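Local coordinates for LS-24 (Lathyrus sativus, PDB 3LP9), which is a hemopexin-fold seed albumin that probably binds spermine as a dimer and hemin as a monomer, and may act in the oxidative stress response, at residues A105-G113 against I143-V151. Residues are numbered along the deposited sequence; the frame is centred on the assembly and turned at random.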
loop_
_atom_site.group_PDB
_atom_site.type_symbol
_atom_site.label_atom_id
_atom_site.label_comp_id
_atom_site.label_asym_id
_atom_site.label_seq_id
_atom_site.Cartn_x
_atom_site.Cartn_y
_atom_site.Cartn_z
ATOM N N ALA A 105 -7.877 4.492 7.913
ATOM C CA ALA A 105 -8.344 4.298 9.303
ATOM C C ALA A 105 -7.293 4.726 10.357
ATOM O O ALA A 105 -7.605 5.055 11.483
ATOM C CB ALA A 105 -8.691 2.870 9.473
ATOM N N ASP A 106 -6.036 4.744 9.986
ATOM C CA ASP A 106 -5.014 5.101 10.906
ATOM C C ASP A 106 -4.620 6.592 10.827
ATOM O O ASP A 106 -4.345 7.221 11.859
ATOM C CB ASP A 106 -3.882 4.051 10.769
ATOM C CG ASP A 106 -2.458 4.641 10.803
ATOM O OD1 ASP A 106 -1.917 5.189 11.846
ATOM O OD2 ASP A 106 -1.813 4.462 9.734
ATOM N N VAL A 107 -4.681 7.218 9.650
ATOM C CA VAL A 107 -4.429 8.683 9.592
ATOM C C VAL A 107 -5.677 9.415 10.058
ATOM O O VAL A 107 -5.589 10.477 10.756
ATOM C CB VAL A 107 -4.064 9.169 8.177
ATOM C CG1 VAL A 107 -4.102 10.728 8.098
ATOM C CG2 VAL A 107 -2.695 8.615 7.767
ATOM N N PHE A 108 -6.828 8.849 9.684
ATOM C CA PHE A 108 -8.115 9.363 10.110
ATOM C C PHE A 108 -8.852 8.359 10.978
ATOM O O PHE A 108 -9.725 7.687 10.467
ATOM C CB PHE A 108 -8.971 9.735 8.882
ATOM C CG PHE A 108 -8.303 10.689 7.941
ATOM C CD1 PHE A 108 -8.140 12.034 8.284
ATOM C CD2 PHE A 108 -7.836 10.248 6.704
ATOM C CE1 PHE A 108 -7.507 12.948 7.416
ATOM C CE2 PHE A 108 -7.196 11.155 5.807
ATOM C CZ PHE A 108 -7.024 12.487 6.177
ATOM N N PRO A 109 -8.500 8.249 12.298
ATOM C CA PRO A 109 -9.099 7.179 13.099
ATOM C C PRO A 109 -10.646 7.138 13.078
ATOM O O PRO A 109 -11.245 6.046 13.043
ATOM C CB PRO A 109 -8.496 7.417 14.518
ATOM C CG PRO A 109 -7.131 8.033 14.182
ATOM C CD PRO A 109 -7.498 9.008 13.089
ATOM N N PHE A 110 -11.272 8.326 13.123
ATOM C CA PHE A 110 -12.743 8.429 13.163
ATOM C C PHE A 110 -13.426 7.695 11.990
ATOM O O PHE A 110 -14.670 7.591 11.967
ATOM C CB PHE A 110 -13.202 9.905 13.172
ATOM C CG PHE A 110 -12.652 10.708 12.037
ATOM C CD1 PHE A 110 -11.507 11.441 12.196
ATOM C CD2 PHE A 110 -13.259 10.698 10.807
ATOM C CE1 PHE A 110 -10.976 12.141 11.131
ATOM C CE2 PHE A 110 -12.746 11.385 9.748
ATOM C CZ PHE A 110 -11.596 12.103 9.887
ATOM N N PHE A 111 -12.629 7.194 11.030
ATOM C CA PHE A 111 -13.151 6.526 9.856
ATOM C C PHE A 111 -13.147 5.048 10.023
ATOM O O PHE A 111 -13.795 4.348 9.256
ATOM C CB PHE A 111 -12.364 6.869 8.592
ATOM C CG PHE A 111 -12.938 8.027 7.817
ATOM C CD1 PHE A 111 -14.248 8.439 8.022
ATOM C CD2 PHE A 111 -12.154 8.735 6.931
ATOM C CE1 PHE A 111 -14.774 9.542 7.359
ATOM C CE2 PHE A 111 -12.650 9.821 6.254
ATOM C CZ PHE A 111 -13.970 10.232 6.453
ATOM N N GLU A 112 -12.400 4.560 10.988
ATOM C CA GLU A 112 -12.366 3.177 11.274
ATOM C C GLU A 112 -13.763 2.634 11.451
ATOM O O GLU A 112 -14.612 3.271 12.106
ATOM C CB GLU A 112 -11.584 2.957 12.547
ATOM C CG GLU A 112 -11.712 1.607 13.124
ATOM C CD GLU A 112 -10.562 1.435 14.063
ATOM O OE1 GLU A 112 -9.618 2.298 13.943
ATOM O OE2 GLU A 112 -10.521 0.494 14.905
ATOM N N GLY A 113 -13.978 1.434 10.919
ATOM C CA GLY A 113 -15.291 0.775 10.918
ATOM C C GLY A 113 -16.443 1.532 10.216
ATOM O O GLY A 113 -17.606 1.335 10.579
ATOM N N ILE A 143 -15.256 16.827 7.543
ATOM C CA ILE A 143 -14.212 16.765 8.582
ATOM C C ILE A 143 -13.462 18.098 8.832
ATOM O O ILE A 143 -13.661 19.078 8.116
ATOM C CB ILE A 143 -13.228 15.598 8.338
ATOM C CG1 ILE A 143 -12.145 15.993 7.334
ATOM C CG2 ILE A 143 -13.992 14.346 7.938
ATOM C CD1 ILE A 143 -11.031 14.981 7.177
ATOM N N ASP A 144 -12.621 18.125 9.859
ATOM C CA ASP A 144 -11.713 19.242 10.124
ATOM C C ASP A 144 -10.305 18.647 10.247
ATOM O O ASP A 144 -10.021 17.966 11.219
ATOM C CB ASP A 144 -12.128 19.965 11.364
ATOM C CG ASP A 144 -11.250 21.162 11.673
ATOM O OD1 ASP A 144 -9.984 21.091 11.596
ATOM O OD2 ASP A 144 -11.818 22.206 12.018
ATOM N N TYR A 145 -9.442 18.843 9.246
ATOM C CA TYR A 145 -8.119 18.236 9.302
ATOM C C TYR A 145 -7.141 18.853 10.281
ATOM O O TYR A 145 -6.067 18.282 10.486
ATOM C CB TYR A 145 -7.466 18.122 7.947
ATOM C CG TYR A 145 -7.074 19.444 7.313
ATOM C CD1 TYR A 145 -7.766 19.921 6.182
ATOM C CD2 TYR A 145 -5.969 20.175 7.794
ATOM C CE1 TYR A 145 -7.378 21.098 5.539
ATOM C CE2 TYR A 145 -5.575 21.395 7.206
ATOM C CZ TYR A 145 -6.284 21.860 6.074
ATOM O OH TYR A 145 -5.901 23.039 5.468
ATOM N N GLY A 146 -7.484 19.984 10.916
ATOM C CA GLY A 146 -6.638 20.533 11.971
ATOM C C GLY A 146 -6.908 19.816 13.276
ATOM O O GLY A 146 -5.992 19.457 14.005
ATOM N N SER A 147 -8.190 19.629 13.587
ATOM C CA SER A 147 -8.608 18.888 14.792
ATOM C C SER A 147 -8.641 17.396 14.499
ATOM O O SER A 147 -8.645 16.565 15.418
ATOM C CB SER A 147 -9.980 19.323 15.258
ATOM O OG SER A 147 -11.009 18.713 14.482
ATOM N N ASN A 148 -8.655 17.064 13.209
ATOM C CA ASN A 148 -8.662 15.676 12.763
ATOM C C ASN A 148 -9.888 15.026 13.372
ATOM O O ASN A 148 -9.773 14.060 14.099
ATOM C CB ASN A 148 -7.360 14.904 13.129
ATOM C CG ASN A 148 -7.179 13.640 12.287
ATOM O OD1 ASN A 148 -7.695 13.583 11.152
ATOM N ND2 ASN A 148 -6.454 12.638 12.802
ATOM N N SER A 149 -11.060 15.567 13.047
ATOM C CA SER A 149 -12.316 15.085 13.603
ATOM C C SER A 149 -13.433 15.299 12.573
ATOM O O SER A 149 -13.225 15.938 11.538
ATOM C CB SER A 149 -12.663 15.872 14.857
ATOM O OG SER A 149 -13.013 17.206 14.497
ATOM N N MET A 150 -14.603 14.734 12.900
ATOM C CA MET A 150 -15.818 14.863 12.141
ATOM C C MET A 150 -16.597 16.096 12.597
ATOM O O MET A 150 -16.943 16.207 13.783
ATOM C CB MET A 150 -16.672 13.614 12.312
ATOM C CG MET A 150 -16.077 12.327 11.758
ATOM S SD MET A 150 -17.202 11.496 10.596
ATOM C CE MET A 150 -18.386 10.848 11.734
ATOM N N VAL A 151 -16.888 17.033 11.688
ATOM C CA VAL A 151 -17.589 18.234 12.131
ATOM C C VAL A 151 -19.077 17.886 12.416
ATOM O O VAL A 151 -19.584 18.031 13.558
ATOM C CB VAL A 151 -17.457 19.390 11.115
ATOM C CG1 VAL A 151 -18.187 20.628 11.637
ATOM C CG2 VAL A 151 -15.952 19.678 10.835
#
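Phe110 is the main bump of this contact, its ring pushed into a hollow walled by Ile143, Asn148, Ser149 and Met150. One face of the ring lies against the Ser149 carbonyl carbon, offset toward the rim, while the opposite face is covered by its own chain at the Phe108 carbonyl carbon. Met150 CG approaches the ring obliquely, 3.4 Å from Phe110 CD2. Ile143 CG2 also comes in obliquely, 3.7 Å from Phe110 CE2. Met150 SD adds an oblique Met-aromatic contact, 5.1 Å from the Phe110 centroid. Asn148 OD1 closes the hollow at the ring edge, in plane, 3.6 Å from Phe110 CE1. The same oxygen also meets the edge of the Phe108 ring, 3.3 Å from Phe108 CD1, so it sits between two aromatic edges. Asn148 extends its amide away from its own N (chi1 -161°) to the end of helix 104-107. There ND2 of Asn148 donates to Val107 O at 3.1 Å, nearly straight and in the carbonyl plane, a bond that would hold ND2 toward Val107 and OD1 toward the rings. Ile143 CD1 reaches between the Phe108 and Phe110 rings, 4.1 Å from Phe108 CE1, its side chain crossing the Phe108 ring at about a right angle. Cut back to an alanine, Phe110 would probably leave Met150 CG and Ile143 CG2 without the ring between them, and Asn148 OD1 with the Phe108 edge alone of the two. Asn148 is presented by the turn between strands 139-144 and 149-157, where Asn148 and Ser149 both face Asp144 in a G1 beta bulge. The contact thus joins two blades of the hemopexin propeller: the chain leaving helix 104-107 packs on the next sheet, with Phe108 reaching back to Phe76 and Phe78 of strand 74-79 and Phe111 touching Ala141 of strand 139-144.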